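Local structure of uncharacterized protein (Staphylococcus aureus subsp. aureus, 4H0A) at residues E175-A178 and P182-L185. The protein is of unknown function but belongs to the CAP (cysteine-rich secretory protein) family, joining a CAP domain to a CAP-associated N-terminal region. Numbering follows the deposited sequence.
Sequences EMLA and PYQL
The Tyr183 ring meets Leu177 at its edge: methyl CD1 lies close to the ring plane, 4.4 Å from Tyr183 CE2. One face of the same ring carries Pro182, whose CB sits 4.2 Å above the plane and is shifted toward the rim. The same methyl also meets the proline ring, with Leu177 CD1 3.9 Å from Pro182 CG, the two side chains crossing at about a right angle. Leu177 gets there with CG anti to the backbone N (chi1 -165°); CD1 reaches the loop, although the CB bond does not point at it. Leu177 O also lies 3.6 Å from Pro182 CD, so the proline ring rests against the helix backbone too. No hydrogen bond links the two segments; the grip is apolar and small, 106 Å² in all. The polar end of Tyr183 is satisfied by Gln145 O and Gln156 NE2, while Phe135 packs against the ring edge-to-face. This is plain packing within the CAP-associated N-terminal region: after helix 174-180 the chain turns back, laying Pro182 and Tyr183 against Leu177, which also packs on Phe126, Phe135 and Leu147 of strands 125-128, 131-136 and 145-150. Directly after Tyr183 comes strand 184-185, antiparallel to 131-136.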
loop_
_atom_site.group_PDB
_atom_site.type_symbol
_atom_site.label_atom_id
_atom_site.label_comp_id
_atom_site.label_asym_id
_atom_site.label_seq_id
_atom_site.Cartn_x
_atom_site.Cartn_y
_atom_site.Cartn_z
ATOM N N GLU A 175 -8.280 10.566 11.136
ATOM C CA GLU A 175 -8.493 9.375 11.987
ATOM C C GLU A 175 -7.963 8.142 11.274
ATOM O O GLU A 175 -7.361 7.314 11.949
ATOM C CB GLU A 175 -9.928 9.156 12.533
ATOM C CG GLU A 175 -11.059 9.886 11.847
ATOM C CD GLU A 175 -11.128 11.395 12.004
ATOM O OE1 GLU A 175 -11.085 11.892 13.152
ATOM O OE2 GLU A 175 -11.180 12.082 10.959
HETATM N N MSE A 176 -8.057 8.050 9.919
HETATM C CA MSE A 176 -7.453 6.907 9.228
HETATM C C MSE A 176 -5.937 6.993 9.347
HETATM O O MSE A 176 -5.275 5.983 9.569
HETATM C CB MSE A 176 -7.860 6.855 7.731
HETATM C CG MSE A 176 -7.286 5.655 6.989
HETATM SE SE MSE A 176 -8.318 4.070 7.396
HETATM C CE MSE A 176 -7.232 3.207 8.587
ATOM N N LEU A 177 -5.390 8.189 9.177
ATOM C CA LEU A 177 -3.953 8.408 9.270
ATOM C C LEU A 177 -3.422 7.998 10.670
ATOM O O LEU A 177 -2.405 7.316 10.754
ATOM C CB LEU A 177 -3.658 9.894 8.979
ATOM C CG LEU A 177 -2.236 10.288 8.678
ATOM C CD1 LEU A 177 -1.718 9.632 7.425
ATOM C CD2 LEU A 177 -2.138 11.791 8.511
ATOM N N ALA A 178 -4.141 8.338 11.751
ATOM C CA ALA A 178 -3.734 7.933 13.110
ATOM C C ALA A 178 -3.808 6.407 13.284
ATOM O O ALA A 178 -2.963 5.814 13.955
ATOM C CB ALA A 178 -4.620 8.596 14.153
ATOM N N PRO A 182 1.452 5.687 9.300
ATOM C CA PRO A 182 2.493 5.336 8.312
ATOM C C PRO A 182 3.850 6.011 8.517
ATOM O O PRO A 182 4.790 5.680 7.789
ATOM C CB PRO A 182 1.875 5.735 6.965
ATOM C CG PRO A 182 0.683 6.568 7.272
ATOM C CD PRO A 182 0.471 6.642 8.749
ATOM N N TYR A 183 3.971 6.941 9.482
ATOM C CA TYR A 183 5.225 7.620 9.784
ATOM C C TYR A 183 5.555 7.440 11.253
ATOM O O TYR A 183 4.688 7.078 12.058
ATOM C CB TYR A 183 5.130 9.111 9.441
ATOM C CG TYR A 183 4.509 9.392 8.095
ATOM C CD1 TYR A 183 5.266 9.339 6.933
ATOM C CD2 TYR A 183 3.157 9.698 7.979
ATOM C CE1 TYR A 183 4.698 9.589 5.687
ATOM C CE2 TYR A 183 2.578 9.950 6.738
ATOM C CZ TYR A 183 3.353 9.896 5.595
ATOM O OH TYR A 183 2.779 10.184 4.383
ATOM N N GLN A 184 6.816 7.680 11.602
ATOM C CA GLN A 184 7.269 7.578 12.982
ATOM C C GLN A 184 6.602 8.667 13.808
ATOM O O GLN A 184 6.545 9.818 13.371
ATOM C CB GLN A 184 8.803 7.705 13.056
ATOM C CG GLN A 184 9.388 7.377 14.430
ATOM C CD GLN A 184 10.898 7.452 14.443
ATOM O OE1 GLN A 184 11.533 8.043 13.559
ATOM N NE2 GLN A 184 11.512 6.874 15.466
ATOM N N LEU A 185 6.088 8.307 14.988
ATOM C CA LEU A 185 5.452 9.276 15.876
ATOM C C LEU A 185 6.482 9.935 16.764
ATOM O O LEU A 185 7.467 9.302 17.144
ATOM C CB LEU A 185 4.393 8.602 16.763
ATOM C CG LEU A 185 3.085 8.203 16.104
ATOM C CD1 LEU A 185 2.299 7.282 17.013
ATOM C CD2 LEU A 185 2.240 9.426 15.767
#